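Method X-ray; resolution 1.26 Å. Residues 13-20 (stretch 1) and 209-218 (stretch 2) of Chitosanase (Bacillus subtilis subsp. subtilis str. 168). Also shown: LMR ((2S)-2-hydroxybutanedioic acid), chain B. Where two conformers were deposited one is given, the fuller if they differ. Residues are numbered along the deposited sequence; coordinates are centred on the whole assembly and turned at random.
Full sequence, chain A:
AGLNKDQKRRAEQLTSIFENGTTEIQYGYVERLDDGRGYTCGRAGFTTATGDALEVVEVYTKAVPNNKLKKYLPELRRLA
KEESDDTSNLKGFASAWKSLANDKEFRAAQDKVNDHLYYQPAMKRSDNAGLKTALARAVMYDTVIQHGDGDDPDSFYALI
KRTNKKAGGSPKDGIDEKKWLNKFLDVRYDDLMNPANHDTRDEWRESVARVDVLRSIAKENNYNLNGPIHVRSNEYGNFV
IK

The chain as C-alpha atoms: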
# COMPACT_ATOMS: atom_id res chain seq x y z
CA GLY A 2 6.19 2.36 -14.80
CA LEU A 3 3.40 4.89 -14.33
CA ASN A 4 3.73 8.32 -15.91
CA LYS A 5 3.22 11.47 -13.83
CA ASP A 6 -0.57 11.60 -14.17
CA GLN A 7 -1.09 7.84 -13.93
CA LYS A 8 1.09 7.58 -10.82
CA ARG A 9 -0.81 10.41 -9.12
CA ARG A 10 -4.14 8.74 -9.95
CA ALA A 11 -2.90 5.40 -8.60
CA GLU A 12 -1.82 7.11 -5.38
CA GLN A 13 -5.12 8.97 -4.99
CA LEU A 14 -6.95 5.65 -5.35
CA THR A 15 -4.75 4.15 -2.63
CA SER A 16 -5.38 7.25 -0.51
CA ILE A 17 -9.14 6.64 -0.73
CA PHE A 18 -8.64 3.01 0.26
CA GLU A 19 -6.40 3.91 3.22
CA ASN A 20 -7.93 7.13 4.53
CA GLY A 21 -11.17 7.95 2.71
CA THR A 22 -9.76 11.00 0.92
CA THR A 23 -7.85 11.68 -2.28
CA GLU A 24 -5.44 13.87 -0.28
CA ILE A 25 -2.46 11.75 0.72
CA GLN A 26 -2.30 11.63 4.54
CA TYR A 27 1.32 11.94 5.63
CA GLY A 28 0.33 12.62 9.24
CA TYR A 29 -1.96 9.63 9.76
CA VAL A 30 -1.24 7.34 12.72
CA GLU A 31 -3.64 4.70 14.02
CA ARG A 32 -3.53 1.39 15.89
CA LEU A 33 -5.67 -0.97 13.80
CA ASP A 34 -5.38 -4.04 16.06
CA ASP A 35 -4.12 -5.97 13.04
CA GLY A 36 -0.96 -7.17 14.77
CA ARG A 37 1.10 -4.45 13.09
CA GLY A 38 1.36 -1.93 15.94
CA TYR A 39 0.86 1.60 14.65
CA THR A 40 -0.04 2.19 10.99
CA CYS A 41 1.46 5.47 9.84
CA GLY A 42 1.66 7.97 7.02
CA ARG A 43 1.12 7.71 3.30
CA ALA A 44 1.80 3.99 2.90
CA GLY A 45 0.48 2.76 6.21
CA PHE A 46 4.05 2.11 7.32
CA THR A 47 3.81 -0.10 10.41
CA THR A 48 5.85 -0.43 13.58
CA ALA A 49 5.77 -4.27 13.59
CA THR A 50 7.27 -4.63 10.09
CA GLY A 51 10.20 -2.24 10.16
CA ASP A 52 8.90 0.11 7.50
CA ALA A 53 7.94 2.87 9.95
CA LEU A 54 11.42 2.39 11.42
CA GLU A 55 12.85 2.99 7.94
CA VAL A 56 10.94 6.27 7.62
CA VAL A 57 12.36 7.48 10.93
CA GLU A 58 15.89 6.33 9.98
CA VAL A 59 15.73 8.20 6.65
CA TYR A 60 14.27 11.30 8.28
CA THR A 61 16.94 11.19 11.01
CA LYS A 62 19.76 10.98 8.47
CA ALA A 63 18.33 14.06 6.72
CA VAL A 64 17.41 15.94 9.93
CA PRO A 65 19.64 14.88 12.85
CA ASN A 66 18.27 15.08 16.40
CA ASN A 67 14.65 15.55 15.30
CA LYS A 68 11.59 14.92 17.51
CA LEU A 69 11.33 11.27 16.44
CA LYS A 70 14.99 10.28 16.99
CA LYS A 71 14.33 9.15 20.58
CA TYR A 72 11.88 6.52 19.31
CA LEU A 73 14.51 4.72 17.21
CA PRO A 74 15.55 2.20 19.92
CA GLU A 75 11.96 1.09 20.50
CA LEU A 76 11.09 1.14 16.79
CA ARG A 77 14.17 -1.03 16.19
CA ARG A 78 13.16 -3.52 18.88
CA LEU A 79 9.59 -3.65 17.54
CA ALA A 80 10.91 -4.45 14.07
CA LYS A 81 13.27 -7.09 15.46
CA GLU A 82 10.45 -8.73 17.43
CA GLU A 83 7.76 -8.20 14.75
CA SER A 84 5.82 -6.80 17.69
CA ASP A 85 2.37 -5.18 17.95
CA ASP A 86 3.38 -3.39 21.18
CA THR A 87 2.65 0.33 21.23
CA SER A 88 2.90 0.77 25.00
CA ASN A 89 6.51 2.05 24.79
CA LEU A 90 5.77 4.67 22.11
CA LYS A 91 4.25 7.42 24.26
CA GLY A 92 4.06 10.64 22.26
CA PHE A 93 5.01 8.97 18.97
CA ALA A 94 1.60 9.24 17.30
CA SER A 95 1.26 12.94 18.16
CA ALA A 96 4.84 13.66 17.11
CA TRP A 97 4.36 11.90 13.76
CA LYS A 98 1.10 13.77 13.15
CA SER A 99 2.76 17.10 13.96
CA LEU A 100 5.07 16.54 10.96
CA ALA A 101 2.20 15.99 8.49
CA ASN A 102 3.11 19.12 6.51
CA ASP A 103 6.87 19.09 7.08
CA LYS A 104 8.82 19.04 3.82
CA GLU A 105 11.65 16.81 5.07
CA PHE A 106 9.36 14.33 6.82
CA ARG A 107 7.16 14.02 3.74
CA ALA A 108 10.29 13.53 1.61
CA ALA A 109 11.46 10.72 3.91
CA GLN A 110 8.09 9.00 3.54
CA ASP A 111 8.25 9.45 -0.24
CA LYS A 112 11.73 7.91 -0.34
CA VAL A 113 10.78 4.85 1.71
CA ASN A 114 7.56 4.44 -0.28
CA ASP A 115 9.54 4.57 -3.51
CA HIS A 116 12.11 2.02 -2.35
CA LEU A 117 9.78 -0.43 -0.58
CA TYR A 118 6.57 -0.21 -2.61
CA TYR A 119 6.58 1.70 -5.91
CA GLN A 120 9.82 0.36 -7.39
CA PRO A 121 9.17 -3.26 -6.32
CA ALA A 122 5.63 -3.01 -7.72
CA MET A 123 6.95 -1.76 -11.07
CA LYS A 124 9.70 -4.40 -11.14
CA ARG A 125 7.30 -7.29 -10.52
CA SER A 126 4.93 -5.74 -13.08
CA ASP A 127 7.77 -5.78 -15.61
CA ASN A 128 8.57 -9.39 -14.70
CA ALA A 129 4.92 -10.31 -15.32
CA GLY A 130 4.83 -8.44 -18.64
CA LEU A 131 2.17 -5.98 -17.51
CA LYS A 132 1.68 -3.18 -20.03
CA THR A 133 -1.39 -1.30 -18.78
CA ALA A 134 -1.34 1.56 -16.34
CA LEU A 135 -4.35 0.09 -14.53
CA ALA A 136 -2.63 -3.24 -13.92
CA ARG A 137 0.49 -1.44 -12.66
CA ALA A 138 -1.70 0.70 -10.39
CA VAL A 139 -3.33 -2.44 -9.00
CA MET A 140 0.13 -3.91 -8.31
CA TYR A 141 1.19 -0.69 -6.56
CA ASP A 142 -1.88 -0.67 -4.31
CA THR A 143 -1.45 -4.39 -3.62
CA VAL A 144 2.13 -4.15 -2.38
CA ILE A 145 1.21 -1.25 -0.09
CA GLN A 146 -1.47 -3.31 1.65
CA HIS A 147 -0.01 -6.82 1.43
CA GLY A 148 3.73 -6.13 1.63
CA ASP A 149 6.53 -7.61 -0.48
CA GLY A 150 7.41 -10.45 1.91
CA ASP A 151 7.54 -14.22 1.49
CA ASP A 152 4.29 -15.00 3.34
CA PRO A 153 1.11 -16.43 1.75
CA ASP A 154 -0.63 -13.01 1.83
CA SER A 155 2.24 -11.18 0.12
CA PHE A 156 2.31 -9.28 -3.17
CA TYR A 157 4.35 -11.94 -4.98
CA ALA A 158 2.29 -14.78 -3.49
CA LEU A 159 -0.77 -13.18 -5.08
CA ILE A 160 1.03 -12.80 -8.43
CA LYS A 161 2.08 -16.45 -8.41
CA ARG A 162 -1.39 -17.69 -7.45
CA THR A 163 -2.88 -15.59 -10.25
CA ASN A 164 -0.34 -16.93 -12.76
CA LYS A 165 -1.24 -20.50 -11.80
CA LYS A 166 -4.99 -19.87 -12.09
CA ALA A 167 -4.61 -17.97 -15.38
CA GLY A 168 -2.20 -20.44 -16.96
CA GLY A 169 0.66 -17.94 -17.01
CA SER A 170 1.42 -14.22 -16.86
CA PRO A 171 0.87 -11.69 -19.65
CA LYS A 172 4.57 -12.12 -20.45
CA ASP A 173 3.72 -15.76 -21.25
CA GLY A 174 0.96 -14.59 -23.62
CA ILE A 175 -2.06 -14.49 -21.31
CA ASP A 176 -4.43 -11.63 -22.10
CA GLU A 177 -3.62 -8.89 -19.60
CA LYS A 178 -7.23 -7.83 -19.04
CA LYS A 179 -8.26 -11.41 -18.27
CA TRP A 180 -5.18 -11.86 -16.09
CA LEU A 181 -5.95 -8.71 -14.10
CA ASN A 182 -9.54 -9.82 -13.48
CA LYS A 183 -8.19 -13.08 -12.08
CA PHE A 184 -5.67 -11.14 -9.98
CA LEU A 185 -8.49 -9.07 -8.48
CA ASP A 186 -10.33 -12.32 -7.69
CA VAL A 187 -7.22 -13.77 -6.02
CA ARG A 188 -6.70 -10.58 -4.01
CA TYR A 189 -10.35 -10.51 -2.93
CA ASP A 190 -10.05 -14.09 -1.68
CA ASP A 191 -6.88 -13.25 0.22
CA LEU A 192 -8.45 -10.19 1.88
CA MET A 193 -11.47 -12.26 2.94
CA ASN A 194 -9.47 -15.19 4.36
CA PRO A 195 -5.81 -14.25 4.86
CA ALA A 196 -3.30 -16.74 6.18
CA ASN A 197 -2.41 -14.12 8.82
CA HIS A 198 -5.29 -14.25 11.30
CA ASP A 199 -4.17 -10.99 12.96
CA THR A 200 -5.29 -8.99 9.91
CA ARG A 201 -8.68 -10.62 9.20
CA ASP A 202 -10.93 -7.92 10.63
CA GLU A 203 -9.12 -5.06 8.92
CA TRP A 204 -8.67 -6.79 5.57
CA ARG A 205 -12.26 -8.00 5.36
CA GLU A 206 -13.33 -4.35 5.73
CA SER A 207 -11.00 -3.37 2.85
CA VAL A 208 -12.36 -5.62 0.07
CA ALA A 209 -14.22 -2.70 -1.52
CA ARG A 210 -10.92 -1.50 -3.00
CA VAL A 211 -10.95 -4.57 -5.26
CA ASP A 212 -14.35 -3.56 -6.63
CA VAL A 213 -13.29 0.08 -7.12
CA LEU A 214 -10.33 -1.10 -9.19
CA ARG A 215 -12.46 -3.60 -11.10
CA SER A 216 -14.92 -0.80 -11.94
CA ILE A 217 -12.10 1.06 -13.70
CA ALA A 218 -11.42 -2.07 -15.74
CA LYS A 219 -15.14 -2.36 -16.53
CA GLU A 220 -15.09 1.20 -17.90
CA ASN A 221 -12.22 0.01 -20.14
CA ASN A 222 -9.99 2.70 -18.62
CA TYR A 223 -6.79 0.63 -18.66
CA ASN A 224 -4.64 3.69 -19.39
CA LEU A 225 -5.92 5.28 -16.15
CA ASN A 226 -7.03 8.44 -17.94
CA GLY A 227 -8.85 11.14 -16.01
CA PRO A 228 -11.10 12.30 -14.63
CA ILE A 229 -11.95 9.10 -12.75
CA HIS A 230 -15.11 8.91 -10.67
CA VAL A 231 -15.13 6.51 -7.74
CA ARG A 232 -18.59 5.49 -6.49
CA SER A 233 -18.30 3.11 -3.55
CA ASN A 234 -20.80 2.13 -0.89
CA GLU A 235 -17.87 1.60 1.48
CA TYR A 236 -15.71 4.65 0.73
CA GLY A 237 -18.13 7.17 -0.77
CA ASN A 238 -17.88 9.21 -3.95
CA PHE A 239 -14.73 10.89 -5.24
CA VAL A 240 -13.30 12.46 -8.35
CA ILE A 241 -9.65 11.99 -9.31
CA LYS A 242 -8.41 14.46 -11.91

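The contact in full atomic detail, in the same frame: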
# COMPACT_ATOMS: atom_id res chain seq x y z
N GLN A 13 -3.87 8.44 -5.53
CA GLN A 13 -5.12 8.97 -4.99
C GLN A 13 -6.15 7.87 -4.77
O GLN A 13 -6.94 7.94 -3.82
CB GLN A 13 -5.64 10.11 -5.86
CG GLN A 13 -4.71 11.31 -5.79
CD GLN A 13 -5.25 12.51 -6.52
OE1 GLN A 13 -6.37 12.49 -7.04
NE2 GLN A 13 -4.46 13.58 -6.57
N LEU A 14 -6.13 6.83 -5.62
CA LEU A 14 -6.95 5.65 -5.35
C LEU A 14 -6.53 4.99 -4.04
O LEU A 14 -7.36 4.76 -3.15
CB LEU A 14 -6.83 4.66 -6.51
CG LEU A 14 -7.56 5.08 -7.80
CD1 LEU A 14 -7.06 4.28 -8.99
CD2 LEU A 14 -9.07 4.94 -7.62
N THR A 15 -5.23 4.73 -3.88
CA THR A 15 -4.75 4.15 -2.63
C THR A 15 -5.12 5.02 -1.44
O THR A 15 -5.52 4.51 -0.39
CB THR A 15 -3.23 3.94 -2.70
OG1 THR A 15 -2.96 2.93 -3.68
CG2 THR A 15 -2.67 3.50 -1.36
N SER A 16 -5.04 6.34 -1.60
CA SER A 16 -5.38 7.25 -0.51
C SER A 16 -6.85 7.10 -0.11
O SER A 16 -7.18 7.15 1.09
CB SER A 16 -5.05 8.68 -0.92
OG SER A 16 -5.23 9.59 0.15
N ILE A 17 -7.75 6.92 -1.08
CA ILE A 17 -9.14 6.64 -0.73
C ILE A 17 -9.23 5.36 0.08
O ILE A 17 -9.89 5.30 1.12
CB ILE A 17 -10.01 6.53 -2.00
CG1 ILE A 17 -10.12 7.90 -2.69
CG2 ILE A 17 -11.38 5.95 -1.66
CD1 ILE A 17 -10.67 7.80 -4.11
N PHE A 18 -8.54 4.31 -0.39
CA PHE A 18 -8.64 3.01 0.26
C PHE A 18 -8.08 3.05 1.68
O PHE A 18 -8.59 2.37 2.56
CB PHE A 18 -7.91 1.95 -0.56
CG PHE A 18 -8.34 1.88 -2.00
CD1 PHE A 18 -9.64 2.20 -2.40
CD2 PHE A 18 -7.43 1.48 -2.97
CE1 PHE A 18 -10.02 2.12 -3.74
CE2 PHE A 18 -7.80 1.40 -4.31
CZ PHE A 18 -9.09 1.72 -4.69
N GLU A 19 -7.04 3.85 1.91
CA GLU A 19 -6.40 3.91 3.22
C GLU A 19 -7.08 4.88 4.17
O GLU A 19 -7.22 4.59 5.36
CB GLU A 19 -4.92 4.30 3.07
CG GLU A 19 -4.12 3.40 2.15
CD GLU A 19 -3.73 2.09 2.80
OE1 GLU A 19 -3.16 2.12 3.91
OE2 GLU A 19 -4.00 1.02 2.20
N ASN A 20 -7.51 6.04 3.66
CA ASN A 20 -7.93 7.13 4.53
C ASN A 20 -9.22 7.81 4.12
O ASN A 20 -9.61 8.78 4.77
CB ASN A 20 -6.83 8.19 4.62
CG ASN A 20 -5.53 7.65 5.19
OD1 ASN A 20 -4.55 7.48 4.47
ND2 ASN A 20 -5.53 7.36 6.49
N ALA A 209 -13.62 -3.61 -0.55
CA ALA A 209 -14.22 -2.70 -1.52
C ALA A 209 -13.19 -2.13 -2.49
O ALA A 209 -13.55 -1.77 -3.61
CB ALA A 209 -14.97 -1.57 -0.81
N ARG A 210 -11.92 -2.03 -2.08
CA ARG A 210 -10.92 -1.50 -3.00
C ARG A 210 -10.78 -2.37 -4.24
O ARG A 210 -10.52 -1.86 -5.33
CB ARG A 210 -9.57 -1.29 -2.29
CG ARG A 210 -8.81 -2.56 -1.92
CD ARG A 210 -7.96 -2.33 -0.68
NE ARG A 210 -6.81 -1.47 -0.94
CZ ARG A 210 -6.08 -0.92 0.03
NH1 ARG A 210 -6.44 -1.10 1.30
NH2 ARG A 210 -5.02 -0.19 -0.25
N VAL A 211 -10.98 -3.68 -4.10
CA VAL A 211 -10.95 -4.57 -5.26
C VAL A 211 -12.05 -4.19 -6.24
O VAL A 211 -11.82 -4.12 -7.46
CB VAL A 211 -11.03 -6.04 -4.83
CG1 VAL A 211 -11.19 -6.93 -6.05
CG2 VAL A 211 -9.79 -6.43 -4.04
N ASP A 212 -13.26 -3.92 -5.74
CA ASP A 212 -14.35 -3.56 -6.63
C ASP A 212 -14.16 -2.18 -7.25
O ASP A 212 -14.54 -1.97 -8.41
CB ASP A 212 -15.70 -3.65 -5.91
CG ASP A 212 -16.86 -3.67 -6.88
OD1 ASP A 212 -16.92 -4.59 -7.73
OD2 ASP A 212 -17.72 -2.77 -6.79
N VAL A 213 -13.57 -1.23 -6.52
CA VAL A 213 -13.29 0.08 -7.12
C VAL A 213 -12.35 -0.08 -8.30
O VAL A 213 -12.55 0.50 -9.38
CB VAL A 213 -12.74 1.05 -6.06
CG1 VAL A 213 -12.26 2.34 -6.73
CG2 VAL A 213 -13.79 1.36 -5.02
N LEU A 214 -11.29 -0.88 -8.12
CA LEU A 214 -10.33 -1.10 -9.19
C LEU A 214 -10.96 -1.86 -10.35
O LEU A 214 -10.74 -1.52 -11.52
CB LEU A 214 -9.10 -1.84 -8.63
CG LEU A 214 -8.30 -1.03 -7.60
CD1 LEU A 214 -7.35 -1.95 -6.81
CD2 LEU A 214 -7.53 0.12 -8.26
N ARG A 215 -11.78 -2.87 -10.04
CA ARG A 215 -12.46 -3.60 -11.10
C ARG A 215 -13.39 -2.69 -11.89
O ARG A 215 -13.55 -2.87 -13.10
CB ARG A 215 -13.23 -4.79 -10.52
CG ARG A 215 -13.44 -5.88 -11.56
CD ARG A 215 -14.35 -6.99 -11.09
NE ARG A 215 -13.88 -7.67 -9.88
CZ ARG A 215 -13.04 -8.70 -9.86
NH1 ARG A 215 -12.53 -9.19 -10.99
NH2 ARG A 215 -12.71 -9.26 -8.70
N SER A 216 -14.02 -1.71 -11.22
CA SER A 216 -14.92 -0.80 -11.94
C SER A 216 -14.17 0.02 -12.97
O SER A 216 -14.74 0.36 -14.02
CB SER A 216 -15.66 0.10 -10.95
OG SER A 216 -16.60 -0.64 -10.19
N ILE A 217 -12.91 0.37 -12.70
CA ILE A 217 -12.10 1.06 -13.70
C ILE A 217 -11.88 0.16 -14.91
O ILE A 217 -12.00 0.60 -16.06
CB ILE A 217 -10.77 1.53 -13.07
CG1 ILE A 217 -11.01 2.43 -11.85
CG2 ILE A 217 -9.92 2.23 -14.12
CD1 ILE A 217 -9.75 2.80 -11.11
N ALA A 218 -11.57 -1.11 -14.66
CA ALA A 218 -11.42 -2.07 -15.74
C ALA A 218 -12.71 -2.19 -16.54
O ALA A 218 -12.68 -2.26 -17.77
CB ALA A 218 -11.03 -3.44 -15.18
C1 LMR B . -20.53 -0.89 -4.49
O1A LMR B . -20.36 0.32 -4.21
O1B LMR B . -21.07 -1.26 -5.56
C2 LMR B . -20.09 -1.94 -3.52
O2 LMR B . -20.61 -3.20 -3.95
C3 LMR B . -18.57 -2.02 -3.45
C4 LMR B . -17.98 -0.83 -2.72
O4A LMR B . -18.38 -0.59 -1.55
O4B LMR B . -17.12 -0.12 -3.30
O HOH W 1 -5.92 0.03 4.17

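Two helical stretches, nearly two hundred residues apart in sequence, pack side by side. Their N-to-C directions differ by 154°, so the arrangement is close to antiparallel. The axes come within 10.5 Å of each other. The backbones are nearest where Phe 18 faces Arg 210, with 6.0 Å between their CA atoms. Toward the other end the gap is wider: the CA atoms of Leu 14 and Leu 214 are 8.5 Å apart. The contact buries 366 Å², counting both sides.

Inside each helix the backbone polar groups are largely paired by the usual i to i+4 bonds. Phe 18 N donates to Leu 14 O at 3.0 Å, and Glu 19 N to Thr 15 O at 2.8 Å. In the second helix Leu 214 N donates to Arg 210 O at 3.1 Å. Ile 217 N has two weak bonds, to Val 213 O at 3.3 Å and to Leu 214 O at 3.1 Å. No backbone hydrogen bond crosses between the stretches. Side chains make the contact.

Phe 18 is central. Its CA-to-CB bond points toward the second helix, and the residue has 112 Å² covered by it. Arg 210 CB lies over one face of the ring, 3.4 Å from the Phe 18 ring centroid and 11° off the ring normal. This is a CH-pi contact, in which an aliphatic C-H group packs against the pi electrons of the ring. The ring also reaches the aliphatic side chains beyond: Phe 18 CE1 is 3.7 Å from Val 213 CB, and Phe 18 CZ is 4.1 Å from Leu 214 CG.

Leu 14, one turn earlier, continues the apolar surface. Leu 14 CD1 lies 3.7 Å from Ile 217 CD1 and 4.2 Å from Leu 214 CD2. Leu 14 CD2 lies 4.2 Å from Val 213 CG1. These contacts keep hydrocarbon away from water and need no polar partners.

The charged pair is Glu 19 and Arg 210. The CA-to-CB bond of Glu 19 points sideways, but the end of its side chain comes nearer to the second helix. Arg 210 NH2 donates to Glu 19 OE2 at 2.9 Å, with an N-H...O angle of 162°. Arg 210 NH1 donates to the same Glu 19 OE2 at 3.4 Å and 136°, a weak bond. Together they form a salt bridge, combining opposite charges with directed hydrogen bonds. The carboxylate oxygen sits at the guanidinium edge, where the N-H groups point. Phe 18 CB lies over one face of the same group.

Water 1 joins both partners. It accepts from Arg 210 NH1 at 3.1 Å and donates weakly to Glu 19 OE2 at 2.9 Å. NH1 thus has a second acceptor besides its weak bond to the glutamate. Arg 210 NE and NH2 also have hydrogen-bond partners elsewhere in the structure, so every guanidinium nitrogen is engaged. Thr 15 OG1 is likewise satisfied elsewhere.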